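Long-range contacts in alginate lyase (Chitinophaga sp. MD30, PDB 6KCW), which cleaves alginate as a polysaccharide lyase of family 36, using lysine as both catalytic base and catalytic acid: residues Ala1-Ser5 and Ile64-Asp68; Leu45-Leu49 and Phe211-Arg215; Leu50-Leu54 and Gln219-Pro225; Thr115-Met119 and Ala181-Ile185; Arg127-Tyr133 and Asp145-Ser150. All coordinates share one frame. Numbering follows the deposited sequence.

Contact 1. Residues Ala1-Ser5 and Ile64-Asp68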
# COMPACT_ATOMS: atom_id res chain seq x y z
N ALA A 1 -3.84 13.40 16.16
CA ALA A 1 -4.07 12.07 16.73
C ALA A 1 -3.24 11.03 16.00
O ALA A 1 -2.99 11.14 14.79
CB ALA A 1 -5.55 11.70 16.67
N ILE A 2 -2.81 10.02 16.75
CA ILE A 2 -2.12 8.86 16.19
C ILE A 2 -3.03 7.65 16.40
O ILE A 2 -2.90 6.95 17.42
CB ILE A 2 -0.76 8.64 16.86
CG1 ILE A 2 -0.00 9.95 16.94
CG2 ILE A 2 0.05 7.61 16.10
CD1 ILE A 2 1.36 9.80 17.55
N PRO A 3 -3.93 7.36 15.46
CA PRO A 3 -4.92 6.31 15.69
C PRO A 3 -4.29 4.94 15.86
O PRO A 3 -3.20 4.66 15.34
CB PRO A 3 -5.78 6.36 14.42
CG PRO A 3 -4.82 6.83 13.37
CD PRO A 3 -3.92 7.83 14.06
N SER A 4 -4.98 4.08 16.61
CA SER A 4 -4.73 2.65 16.58
C SER A 4 -5.82 1.88 15.84
O SER A 4 -5.62 0.71 15.52
CB SER A 4 -4.55 2.07 17.99
OG SER A 4 -5.50 2.59 18.89
N SER A 5 -6.95 2.52 15.55
CA SER A 5 -7.97 1.94 14.68
C SER A 5 -8.59 3.05 13.83
O SER A 5 -8.64 4.22 14.23
CB SER A 5 -9.06 1.22 15.47
OG SER A 5 -9.73 2.12 16.32
N ILE A 64 0.68 7.41 7.17
CA ILE A 64 -0.15 7.74 8.32
C ILE A 64 0.49 7.13 9.55
O ILE A 64 0.54 5.91 9.70
CB ILE A 64 -1.59 7.27 8.15
CG1 ILE A 64 -2.23 7.89 6.92
CG2 ILE A 64 -2.39 7.67 9.37
CD1 ILE A 64 -2.11 7.05 5.67
N ASP A 65 0.96 7.99 10.44
CA ASP A 65 1.49 7.60 11.74
C ASP A 65 0.42 6.87 12.56
O ASP A 65 -0.61 7.45 12.92
CB ASP A 65 1.95 8.86 12.45
CG ASP A 65 2.96 8.61 13.52
OD1 ASP A 65 3.13 7.44 13.93
OD2 ASP A 65 3.57 9.60 13.97
N VAL A 66 0.66 5.60 12.87
CA VAL A 66 -0.27 4.83 13.69
C VAL A 66 0.43 4.47 14.99
O VAL A 66 1.66 4.48 15.09
CB VAL A 66 -0.80 3.56 12.99
CG1 VAL A 66 -1.41 3.91 11.64
CG2 VAL A 66 0.33 2.53 12.85
N SER A 67 -0.37 4.17 16.00
CA SER A 67 0.17 3.74 17.27
C SER A 67 1.03 2.50 17.05
O SER A 67 0.61 1.55 16.38
CB SER A 67 -0.96 3.45 18.24
OG SER A 67 -0.46 2.84 19.41
N ASP A 68 2.26 2.53 17.58
CA ASP A 68 3.20 1.45 17.36
C ASP A 68 2.67 0.15 17.96
O ASP A 68 2.11 0.14 19.06
CB ASP A 68 4.55 1.78 17.99
CG ASP A 68 5.27 2.90 17.26
OD1 ASP A 68 4.58 3.68 16.56
OD2 ASP A 68 6.52 2.99 17.39
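The N-terminus runs along the edge of a β-sandwich here: Ala1-Ser5 leads into strand 5-8 of the nine-stranded sheet, while Ile64-Asp68 lies on strand 60-69 of the six-stranded sheet. Ala1 barely meets the strand, and its carbonyl is instead hydrogen-bonded to Asn29, whose side chain also receives the backbone N-H of Asp65. Ile2 makes the first firm contact. Ile2 CG2 lies 3.3 Å from Asp65 O and 3.4 Å from Val66 C, so a β-branched side chain covers backbone at a place largely open to solvent. Pro3 follows. Its ring packs against the strand, with Pro3 CD 3.5 Å from Asp65 O, and having no N-H of its own it can offer only its carbonyl. The short side chain of Ser4 allows Ser4 CB to come within 3.9 Å of Ser67 CB; its backbone is bonded to Lys239 of strand 228-241, and the NZ of Lys239 is hydrogen-bonded to Ser67 OG. Ser5 turns away as the chain enters strand 5-8. On the strand, Val66 points away overall, though its CB still touches the N-terminal segment, and it packs on Met209 and Leu237. A single hydrogen bond joins these two segments, without making the terminus another strand of this sheet: Ser67 N to Pro3 O is 2.9 Å, nearly straight at 168°, and Val66 CA adds a C-H···O contact to Pro3 O at 3.4 Å.

Contact 2. Residues Leu45-Leu49 and Phe211-Arg215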
# COMPACT_ATOMS: atom_id res chain seq x y z
N LEU A 45 -13.20 7.14 -2.38
CA LEU A 45 -12.06 8.03 -2.52
C LEU A 45 -11.36 7.75 -3.85
O LEU A 45 -10.80 6.67 -4.04
CB LEU A 45 -11.09 7.87 -1.35
CG LEU A 45 -9.74 8.56 -1.39
CD1 LEU A 45 -9.84 10.04 -1.81
CD2 LEU A 45 -9.08 8.43 -0.03
N ARG A 46 -11.39 8.72 -4.75
CA ARG A 46 -10.67 8.64 -6.01
C ARG A 46 -9.34 9.36 -5.89
O ARG A 46 -9.30 10.54 -5.52
CB ARG A 46 -11.48 9.24 -7.15
CG ARG A 46 -10.85 9.04 -8.51
CD ARG A 46 -11.59 9.89 -9.53
NE ARG A 46 -11.32 11.31 -9.33
CZ ARG A 46 -12.04 12.29 -9.86
NH1 ARG A 46 -13.10 12.01 -10.63
NH2 ARG A 46 -11.72 13.56 -9.62
N VAL A 47 -8.27 8.65 -6.21
CA VAL A 47 -6.93 9.23 -6.29
C VAL A 47 -6.55 9.35 -7.76
O VAL A 47 -6.82 8.45 -8.56
CB VAL A 47 -5.91 8.38 -5.51
CG1 VAL A 47 -4.49 8.90 -5.73
CG2 VAL A 47 -6.25 8.38 -4.02
N THR A 48 -5.93 10.47 -8.12
CA THR A 48 -5.51 10.72 -9.50
C THR A 48 -4.03 10.42 -9.67
O THR A 48 -3.20 10.87 -8.87
CB THR A 48 -5.77 12.18 -9.91
OG1 THR A 48 -7.17 12.47 -9.81
CG2 THR A 48 -5.34 12.40 -11.35
N LEU A 49 -3.69 9.67 -10.71
CA LEU A 49 -2.32 9.56 -11.20
C LEU A 49 -2.22 10.38 -12.48
O LEU A 49 -2.85 10.05 -13.49
CB LEU A 49 -1.92 8.11 -11.46
CG LEU A 49 -2.07 7.10 -10.32
CD1 LEU A 49 -1.78 5.69 -10.81
CD2 LEU A 49 -1.17 7.47 -9.15
N PHE A 211 -0.22 4.75 2.54
CA PHE A 211 -1.28 4.95 1.54
C PHE A 211 -0.58 5.47 0.29
O PHE A 211 -0.48 6.68 0.07
CB PHE A 211 -2.35 5.91 2.05
CG PHE A 211 -3.46 6.14 1.07
CD1 PHE A 211 -3.80 5.15 0.15
CD2 PHE A 211 -4.16 7.34 1.05
CE1 PHE A 211 -4.82 5.36 -0.76
CE2 PHE A 211 -5.19 7.55 0.14
CZ PHE A 211 -5.51 6.56 -0.77
N HIS A 212 -0.07 4.55 -0.51
CA HIS A 212 0.74 4.88 -1.67
C HIS A 212 -0.05 4.57 -2.94
O HIS A 212 -0.44 3.41 -3.16
CB HIS A 212 2.07 4.14 -1.65
CG HIS A 212 2.99 4.58 -0.55
ND1 HIS A 212 4.29 4.15 -0.45
CD2 HIS A 212 2.79 5.42 0.49
CE1 HIS A 212 4.85 4.70 0.61
NE2 HIS A 212 3.96 5.47 1.21
N THR A 213 -0.30 5.61 -3.75
CA THR A 213 -0.92 5.48 -5.07
C THR A 213 -0.04 6.25 -6.04
O THR A 213 -0.20 7.47 -6.18
CB THR A 213 -2.34 6.01 -5.09
OG1 THR A 213 -3.08 5.46 -4.00
CG2 THR A 213 -3.01 5.63 -6.41
N PHE A 214 0.88 5.56 -6.71
CA PHE A 214 1.76 6.21 -7.66
C PHE A 214 2.31 5.19 -8.65
O PHE A 214 2.34 3.99 -8.38
CB PHE A 214 2.90 6.95 -6.95
CG PHE A 214 3.89 6.06 -6.26
CD1 PHE A 214 3.66 5.59 -4.97
CD2 PHE A 214 5.10 5.73 -6.88
CE1 PHE A 214 4.60 4.80 -4.32
CE2 PHE A 214 6.04 4.93 -6.25
CZ PHE A 214 5.79 4.47 -4.96
N ARG A 215 2.70 5.70 -9.82
CA ARG A 215 3.31 4.88 -10.85
C ARG A 215 4.82 4.79 -10.62
O ARG A 215 5.46 5.74 -10.18
CB ARG A 215 3.03 5.45 -12.24
CG ARG A 215 1.58 5.44 -12.65
CD ARG A 215 1.44 5.69 -14.15
NE ARG A 215 0.06 5.89 -14.54
CZ ARG A 215 -0.76 4.92 -14.97
NH1 ARG A 215 -0.33 3.67 -15.08
NH2 ARG A 215 -2.00 5.22 -15.30
O HOH W 1 -1.74 8.37 -15.16
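Two strands from opposite sheets of a β-sandwich face each other across its hydrophobic interior: 45-49 of the nine-stranded sheet and 211-215 of the six-stranded one. The axes of the two short segments approach to 7.3 Å at 34°, and side chains rather than backbone hydrogen bonds join them. Leu49 buries the greatest area. Its long branched side chain spans the gap, placing Leu49 CD2 3.1 Å from Thr213 O and 3.5 Å from Phe214 CA. Thr213 is next. The methyl Thr213 CG2 lies 3.7 Å from Val47 CG1, while the hydroxyl is satisfied by Tyr232 OH, so a polar residue is tolerated in the core. Val47, a compact β-branched residue suited to a strand, also meets the Phe211 ring, with Val47 CG2 3.8 Å from Phe211 CZ. At the end of the interface Arg215, whose NH1 is hydrogen-bonded to Asp85 O, takes Leu49 CD1 over one face of its guanidinium. A water completes the join, donating to Leu49 O at 2.6 Å and accepting from Arg215 NE at 3.1 Å.

Contact 3. Residues Leu50-Leu54 and Gln219-Pro225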
# COMPACT_ATOMS: atom_id res chain seq x y z
N LEU A 50 -1.42 11.46 -12.44
CA LEU A 50 -1.31 12.36 -13.57
C LEU A 50 -0.40 11.80 -14.65
O LEU A 50 0.61 11.13 -14.38
CB LEU A 50 -0.82 13.74 -13.16
CG LEU A 50 -1.43 14.47 -11.97
CD1 LEU A 50 -0.58 15.66 -11.60
CD2 LEU A 50 -2.83 14.92 -12.31
N LYS A 51 -0.74 12.12 -15.89
CA LYS A 51 0.06 11.73 -17.03
C LYS A 51 1.47 12.33 -16.95
O LYS A 51 1.68 13.40 -16.36
CB LYS A 51 -0.64 12.18 -18.32
CG LYS A 51 -0.81 13.69 -18.40
CD LYS A 51 -1.46 14.15 -19.69
CE LYS A 51 -1.77 15.61 -19.57
NZ LYS A 51 -2.15 15.89 -18.15
N ASN A 52 2.43 11.62 -17.54
CA ASN A 52 3.82 12.09 -17.68
C ASN A 52 4.45 12.41 -16.32
O ASN A 52 5.10 13.45 -16.16
CB ASN A 52 3.90 13.31 -18.60
CG ASN A 52 3.17 13.11 -19.92
OD1 ASN A 52 2.35 13.95 -20.32
ND2 ASN A 52 3.48 12.01 -20.61
N ALA A 53 4.25 11.54 -15.33
CA ALA A 53 4.84 11.76 -14.02
C ALA A 53 4.95 10.45 -13.27
O ALA A 53 4.24 9.48 -13.56
CB ALA A 53 4.05 12.76 -13.19
N LEU A 54 5.85 10.44 -12.30
CA LEU A 54 6.09 9.32 -11.40
C LEU A 54 5.94 9.79 -9.96
O LEU A 54 5.86 10.99 -9.68
CB LEU A 54 7.49 8.75 -11.61
CG LEU A 54 7.77 8.24 -13.02
CD1 LEU A 54 9.19 7.76 -13.13
CD2 LEU A 54 6.83 7.11 -13.38
N GLN A 219 12.02 4.85 -13.47
CA GLN A 219 12.37 5.39 -14.78
C GLN A 219 11.13 5.91 -15.50
O GLN A 219 9.99 5.54 -15.17
CB GLN A 219 13.07 4.33 -15.62
CG GLN A 219 14.14 3.57 -14.84
CD GLN A 219 15.32 4.46 -14.43
OE1 GLN A 219 15.65 5.44 -15.12
NE2 GLN A 219 15.96 4.13 -13.31
N THR A 220 11.35 6.75 -16.51
CA THR A 220 10.24 7.43 -17.18
C THR A 220 9.33 6.50 -17.95
O THR A 220 8.28 6.94 -18.42
CB THR A 220 10.76 8.50 -18.15
OG1 THR A 220 11.22 7.87 -19.36
CG2 THR A 220 11.90 9.30 -17.51
N TYR A 221 9.71 5.24 -18.15
CA TYR A 221 8.88 4.34 -18.92
C TYR A 221 7.75 3.73 -18.09
O TYR A 221 6.89 3.05 -18.66
CB TYR A 221 9.75 3.25 -19.55
CG TYR A 221 10.45 2.31 -18.56
CD1 TYR A 221 9.76 1.26 -17.94
CD2 TYR A 221 11.80 2.45 -18.30
CE1 TYR A 221 10.41 0.40 -17.06
CE2 TYR A 221 12.44 1.60 -17.43
CZ TYR A 221 11.75 0.59 -16.81
OH TYR A 221 12.44 -0.24 -15.94
N TRP A 222 7.75 3.93 -16.77
CA TRP A 222 6.63 3.60 -15.90
C TRP A 222 5.49 4.61 -16.00
O TRP A 222 4.41 4.37 -15.44
CB TRP A 222 7.09 3.54 -14.44
CG TRP A 222 7.95 2.38 -14.08
CD1 TRP A 222 9.28 2.23 -14.34
CD2 TRP A 222 7.55 1.23 -13.33
NE1 TRP A 222 9.73 1.03 -13.81
CE2 TRP A 222 8.69 0.40 -13.20
CE3 TRP A 222 6.34 0.80 -12.78
CZ2 TRP A 222 8.64 -0.82 -12.53
CZ3 TRP A 222 6.31 -0.41 -12.12
CH2 TRP A 222 7.45 -1.20 -12.00
N GLN A 223 5.72 5.74 -16.68
CA GLN A 223 4.69 6.75 -16.82
C GLN A 223 3.60 6.30 -17.78
O GLN A 223 3.76 5.38 -18.58
CB GLN A 223 5.28 8.07 -17.33
CG GLN A 223 5.97 8.90 -16.26
CD GLN A 223 6.86 9.97 -16.85
OE1 GLN A 223 6.88 10.17 -18.06
NE2 GLN A 223 7.61 10.65 -15.99
N SER A 224 2.48 7.00 -17.71
CA SER A 224 1.37 6.86 -18.63
C SER A 224 1.12 8.20 -19.32
O SER A 224 1.30 9.26 -18.71
CB SER A 224 0.11 6.42 -17.89
OG SER A 224 -1.05 6.70 -18.64
N PRO A 225 0.70 8.18 -20.58
CA PRO A 225 0.39 9.44 -21.28
C PRO A 225 -0.96 10.06 -20.93
O PRO A 225 -1.24 11.17 -21.40
CB PRO A 225 0.43 9.02 -22.76
CG PRO A 225 0.03 7.59 -22.75
CD PRO A 225 0.62 7.01 -21.47
O HOH W 2 2.11 9.09 -15.58
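Neither segment forms a strand; Asn52 has left-handed backbone angles (58°, 44°), a conformation asparagine adopts readily, and the chain turns there. The Asn52 N-H is directed to Ser224 O, with Asn52 N 2.9 Å from that oxygen, the one direct hydrogen bond between the segments. The same Ser224 O receives a C-H···O contact from Lys51 CA at 3.2 Å. A water between the two backbones extends this link, hydrogen-bonded to Leu50 O (2.8 Å), Ala53 N (3.3 Å) and Ser224 N (3.0 Å). On the other segment, a short 3-10 turn at 220-222 is held by Trp222 N to Gln219 O, 3.2 Å. Among the side chains, Leu54 contributes most to the packing against this turn: Leu54 CD1 is 3.1 Å from Gln219 O, and Leu54 CD2 is 3.7 Å from Trp222 CB and 3.5 Å from Gln223 CG. Gln223 suits its half-exposed position by combining an aliphatic part, Gln223 CG lying 3.3 Å from Ala53 O, with an amide whose carbon, Gln223 CD, packs 3.5 Å from Asn52 C. Ser224 OG is hydrogen-bonded to Asp85. The contact thus joins, at the protein surface, the connection from strand 44-49 to helix 55-58 with the one from strand 206-215 to strand 228-241, while the Trp222 side chain packs on Met119 and Tyr121 of strand 113-122.

Contact 4. Residues Thr115-Met119 and Ala181-Ile185. With PO4 (phosphate ion), chain B.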
# COMPACT_ATOMS: atom_id res chain seq x y z
N THR A 115 8.80 -2.58 4.52
CA THR A 115 7.40 -2.25 4.27
C THR A 115 6.66 -3.44 3.69
O THR A 115 7.23 -4.29 3.01
CB THR A 115 7.19 -1.08 3.31
OG1 THR A 115 7.97 -1.30 2.12
CG2 THR A 115 7.53 0.24 3.96
N LEU A 116 5.35 -3.48 3.96
CA LEU A 116 4.41 -4.38 3.32
C LEU A 116 3.48 -3.48 2.50
O LEU A 116 2.60 -2.82 3.07
CB LEU A 116 3.65 -5.21 4.36
CG LEU A 116 3.00 -6.57 4.06
CD1 LEU A 116 2.30 -7.13 5.30
CD2 LEU A 116 2.01 -6.48 2.89
N ARG A 117 3.70 -3.41 1.19
CA ARG A 117 2.81 -2.70 0.28
C ARG A 117 2.40 -3.64 -0.85
O ARG A 117 2.81 -4.80 -0.91
CB ARG A 117 3.45 -1.42 -0.29
CG ARG A 117 3.79 -0.38 0.76
CD ARG A 117 4.63 0.77 0.19
NE ARG A 117 5.77 0.29 -0.57
CZ ARG A 117 6.52 1.06 -1.36
NH1 ARG A 117 6.26 2.36 -1.48
NH2 ARG A 117 7.53 0.54 -2.03
N MET A 118 1.56 -3.12 -1.75
CA MET A 118 1.03 -3.90 -2.85
C MET A 118 1.12 -3.09 -4.14
O MET A 118 1.01 -1.85 -4.12
CB MET A 118 -0.44 -4.32 -2.61
CG MET A 118 -0.99 -5.32 -3.64
SD MET A 118 -2.68 -5.90 -3.32
CE MET A 118 -3.61 -4.39 -3.63
N MET A 119 1.33 -3.79 -5.25
CA MET A 119 1.43 -3.16 -6.56
C MET A 119 0.47 -3.82 -7.53
O MET A 119 0.04 -4.96 -7.34
CB MET A 119 2.84 -3.27 -7.14
CG MET A 119 3.91 -2.56 -6.36
SD MET A 119 5.45 -2.62 -7.29
CE MET A 119 5.07 -1.79 -8.84
N ALA A 181 3.94 -11.66 7.00
CA ALA A 181 3.41 -10.75 5.98
C ALA A 181 2.30 -11.46 5.22
O ALA A 181 2.52 -12.54 4.67
CB ALA A 181 4.51 -10.28 5.02
N GLN A 182 1.11 -10.87 5.17
CA GLN A 182 -0.03 -11.54 4.55
C GLN A 182 -0.85 -10.56 3.73
O GLN A 182 -1.14 -9.44 4.18
CB GLN A 182 -0.92 -12.20 5.61
CG GLN A 182 -2.20 -12.85 5.07
CD GLN A 182 -3.08 -13.42 6.17
OE1 GLN A 182 -4.12 -12.85 6.52
NE2 GLN A 182 -2.68 -14.56 6.72
N ILE A 183 -1.23 -10.98 2.52
CA ILE A 183 -2.17 -10.25 1.66
C ILE A 183 -3.27 -11.20 1.20
O ILE A 183 -2.98 -12.25 0.62
CB ILE A 183 -1.47 -9.64 0.44
CG1 ILE A 183 -0.42 -8.61 0.87
CG2 ILE A 183 -2.51 -9.01 -0.50
CD1 ILE A 183 0.46 -8.16 -0.24
N ILE A 184 -4.52 -10.81 1.42
CA ILE A 184 -5.69 -11.60 1.02
C ILE A 184 -6.56 -10.72 0.13
O ILE A 184 -6.96 -9.62 0.52
CB ILE A 184 -6.50 -12.09 2.24
CG1 ILE A 184 -5.58 -12.67 3.32
CG2 ILE A 184 -7.53 -13.14 1.81
CD1 ILE A 184 -4.99 -14.04 2.98
N ILE A 185 -6.85 -11.21 -1.08
CA ILE A 185 -7.62 -10.45 -2.06
C ILE A 185 -8.83 -11.29 -2.45
O ILE A 185 -8.67 -12.42 -2.93
CB ILE A 185 -6.78 -10.08 -3.30
CG1 ILE A 185 -5.57 -9.23 -2.88
CG2 ILE A 185 -7.61 -9.31 -4.32
CD1 ILE A 185 -4.68 -8.89 -4.05
P PO4 B . 10.47 1.21 -4.86
O1 PO4 B . 9.55 2.07 -4.04
O2 PO4 B . 11.67 2.04 -5.28
O3 PO4 B . 9.81 0.76 -6.14
O4 PO4 B . 10.97 0.03 -4.01
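Strand 113-122 has a hydrophobic face turned into the sandwich and another face beside a bound phosphate; the contact uses the first, while Arg117 between its residues serves the second. Facing inward, Leu116 and Met118 meet Ala181, Ile183 and Ile185 of strand 179-185 in the other sheet; the axes of the short segments are 8.5 Å apart at 27°. Leu116 has the largest share. Leu116 CD1 touches Ala181 CB at 3.9 Å, where a small residue leaves room for the leucine, and Leu116 CD2 lies 3.8 Å from Ile183 CG1. Met118 is long and flexible enough to reach two isoleucines, Met118 SD being 4.2 Å from Ile183 CG2 and 3.7 Å from Ile185 CD1. No hydrogen bond crosses, since each strand gives its backbone groups to neighbours in its own sheet.

Between the two inward residues, Arg117 points away. Its NH1 is paired with His212 ND1, and Arg117 NH2 donates to phosphate O1 at 3.2 Å. Lys91 and Tyr133 also bind this ion, which probably came from the crystallisation liquor. Two cationic side chains and a tyrosine gathered on one face are consistent with a site for the acidic alginate chain, although the ion alone does not prove it. Two sheets packed face to face through alternate apolar side chains, with the opposite face of strand 113-122 carrying the ion site, fit the β-sandwich (jelly-roll) of the concanavalin-like clan.

Contact 5. Residues Arg127-Tyr133 and Asp145-Ser150. With PO4 (phosphate ion), chain B.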
# COMPACT_ATOMS: atom_id res chain seq x y z
N ARG A 127 0.26 -9.66 -19.34
CA ARG A 127 -0.52 -9.98 -18.15
C ARG A 127 -0.45 -8.84 -17.14
O ARG A 127 0.58 -8.17 -17.02
CB ARG A 127 -0.02 -11.29 -17.52
CG ARG A 127 -1.09 -12.07 -16.75
CD ARG A 127 -0.66 -13.51 -16.40
NE ARG A 127 0.24 -13.59 -15.25
CZ ARG A 127 -0.15 -13.77 -13.99
NH1 ARG A 127 -1.44 -13.90 -13.70
NH2 ARG A 127 0.75 -13.83 -13.02
N VAL A 128 -1.55 -8.61 -16.43
CA VAL A 128 -1.66 -7.53 -15.46
C VAL A 128 -2.26 -8.09 -14.17
O VAL A 128 -3.37 -8.64 -14.20
CB VAL A 128 -2.52 -6.36 -15.98
CG1 VAL A 128 -2.70 -5.31 -14.89
CG2 VAL A 128 -1.87 -5.75 -17.22
N PHE A 129 -1.57 -7.90 -13.05
CA PHE A 129 -2.01 -8.52 -11.80
C PHE A 129 -1.69 -7.62 -10.62
O PHE A 129 -1.04 -6.58 -10.75
CB PHE A 129 -1.37 -9.90 -11.61
CG PHE A 129 0.09 -9.95 -11.95
CD1 PHE A 129 1.05 -9.62 -11.00
CD2 PHE A 129 0.51 -10.34 -13.22
CE1 PHE A 129 2.40 -9.65 -11.31
CE2 PHE A 129 1.86 -10.37 -13.54
CZ PHE A 129 2.81 -10.03 -12.58
N PHE A 130 -2.17 -8.03 -9.45
CA PHE A 130 -1.68 -7.57 -8.17
C PHE A 130 -0.44 -8.38 -7.79
O PHE A 130 -0.22 -9.49 -8.27
CB PHE A 130 -2.76 -7.69 -7.09
CG PHE A 130 -3.86 -6.67 -7.20
CD1 PHE A 130 -3.59 -5.31 -7.05
CD2 PHE A 130 -5.17 -7.06 -7.42
CE1 PHE A 130 -4.58 -4.36 -7.15
CE2 PHE A 130 -6.19 -6.11 -7.51
CZ PHE A 130 -5.88 -4.75 -7.38
N GLN A 131 0.40 -7.80 -6.92
CA GLN A 131 1.58 -8.53 -6.47
C GLN A 131 2.03 -7.92 -5.16
O GLN A 131 2.04 -6.69 -5.03
CB GLN A 131 2.72 -8.49 -7.50
CG GLN A 131 3.50 -7.16 -7.59
CD GLN A 131 4.64 -7.16 -8.61
OE1 GLN A 131 4.75 -8.07 -9.45
NE2 GLN A 131 5.50 -6.15 -8.55
N PRO A 132 2.39 -8.73 -4.17
CA PRO A 132 3.06 -8.18 -2.99
C PRO A 132 4.31 -7.43 -3.41
O PRO A 132 4.88 -7.66 -4.48
CB PRO A 132 3.42 -9.42 -2.16
CG PRO A 132 2.62 -10.55 -2.76
CD PRO A 132 2.37 -10.20 -4.18
N TYR A 133 4.74 -6.51 -2.55
CA TYR A 133 5.93 -5.70 -2.81
C TYR A 133 6.54 -5.38 -1.44
O TYR A 133 6.25 -4.34 -0.85
CB TYR A 133 5.59 -4.45 -3.60
CG TYR A 133 6.80 -3.85 -4.26
CD1 TYR A 133 7.37 -4.47 -5.36
CD2 TYR A 133 7.38 -2.69 -3.79
CE1 TYR A 133 8.48 -3.96 -5.98
CE2 TYR A 133 8.49 -2.16 -4.40
CZ TYR A 133 9.04 -2.80 -5.49
OH TYR A 133 10.16 -2.29 -6.11
N ASP A 145 10.54 -7.20 -2.80
CA ASP A 145 10.38 -8.64 -2.91
C ASP A 145 8.90 -8.92 -3.17
O ASP A 145 8.04 -8.50 -2.38
CB ASP A 145 10.88 -9.29 -1.62
CG ASP A 145 11.00 -10.79 -1.72
OD1 ASP A 145 10.59 -11.37 -2.74
OD2 ASP A 145 11.51 -11.40 -0.74
N THR A 146 8.60 -9.60 -4.28
CA THR A 146 7.23 -10.02 -4.54
C THR A 146 6.92 -11.41 -4.01
O THR A 146 5.76 -11.82 -4.05
CB THR A 146 6.92 -10.04 -6.04
OG1 THR A 146 7.72 -11.04 -6.68
CG2 THR A 146 7.16 -8.66 -6.67
N PHE A 147 7.94 -12.14 -3.55
CA PHE A 147 7.84 -13.55 -3.18
C PHE A 147 7.32 -14.40 -4.32
O PHE A 147 6.78 -15.49 -4.10
CB PHE A 147 6.98 -13.73 -1.93
CG PHE A 147 7.66 -13.29 -0.67
CD1 PHE A 147 7.68 -11.94 -0.30
CD2 PHE A 147 8.31 -14.20 0.13
CE1 PHE A 147 8.33 -11.53 0.85
CE2 PHE A 147 8.96 -13.80 1.29
CZ PHE A 147 8.97 -12.45 1.65
N GLY A 148 7.48 -13.92 -5.55
CA GLY A 148 6.95 -14.61 -6.71
C GLY A 148 5.45 -14.69 -6.79
O GLY A 148 4.94 -15.51 -7.56
N LYS A 149 4.70 -13.87 -6.05
CA LYS A 149 3.26 -14.06 -5.91
C LYS A 149 2.47 -13.06 -6.75
O LYS A 149 2.90 -11.92 -6.96
CB LYS A 149 2.82 -13.95 -4.45
CG LYS A 149 3.67 -14.78 -3.48
CD LYS A 149 3.58 -16.26 -3.82
CE LYS A 149 4.02 -17.15 -2.67
NZ LYS A 149 3.72 -18.59 -2.95
N SER A 150 1.30 -13.49 -7.22
CA SER A 150 0.46 -12.60 -8.01
C SER A 150 -1.00 -12.99 -7.85
O SER A 150 -1.33 -14.14 -7.56
CB SER A 150 0.84 -12.61 -9.49
OG SER A 150 0.58 -13.86 -10.08
P PO4 B . 10.47 1.21 -4.86
O1 PO4 B . 9.55 2.07 -4.04
O2 PO4 B . 11.67 2.04 -5.28
O3 PO4 B . 9.81 0.76 -6.14
O4 PO4 B . 10.97 0.03 -4.01
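Asp145-Ser150 is an irregular stretch that runs back along strand 128-135, from Tyr133 towards Arg127. Asp145 O opens it 3.5 Å from Tyr133 CA, a C-H···O contact; the Tyr133 hydroxyl is hydrogen-bonded to Gly144 N and the bound phosphate. Asp145 OD1 accepts from Phe147 N at 2.9 Å, forming an Asx turn, and its OD2 is held by His136. Thr146 then begins a type I' turn that ends at Lys149, closed by Lys149 N to Thr146 O at 3.1 Å. Thr146 OG1 accepts from Gly148 N at 3.1 Å, an ST turn, while Thr146 CG2 lies 3.3 Å from Pro132 O and 3.5 Å from Gln131 CD; one threonine thus serves both turn and strand. Phe147 and Gly148 occupy the turn's two central positions with positive phi, a conformation easiest for glycine. Lys149 CB lies 3.8 Å from Pro132 CD, and the end of the side chain leads away. Ser150 CA is 3.2 Å from Phe130 O, and Ser150 OG sits over one face of the Phe129 ring and accepts from Arg127 NH2 at 2.9 Å. Arg127 NH1 is held by Gly155 O. Flanking backbone bonds, Asp145 with Ile134 and Tyr151 with Phe130, also tie the loop to the strand. Between the two segments themselves, direct polar linkage is concentrated at Arg127-Ser150, while C-H···O contacts and close backbone packing hold the middle.

Contacts 2 and 4 join the two sheets through the core, their centres 16 Å apart, while contacts 1, 3 and 5 secure loops around the periphery. Contacts 1 and 3 lie on opposite sides of the chain's centre, 32 Å apart. Along the chain, contact 5 is nested inside contact 4, and contact 4 inside the loops closed by contacts 2 and 3; contact 1 crosses both, and contacts 2 and 3 join early residues to strand 206-215 and the loop after it. Strand 206-215 neighbours strand 60-69, bringing contact 2 against contact 1. Contacts 4 and 5 share the paired strands 113-122 and 128-135, and Arg117 and Tyr133 both reach the phosphate, tying core packing to a likely binding face.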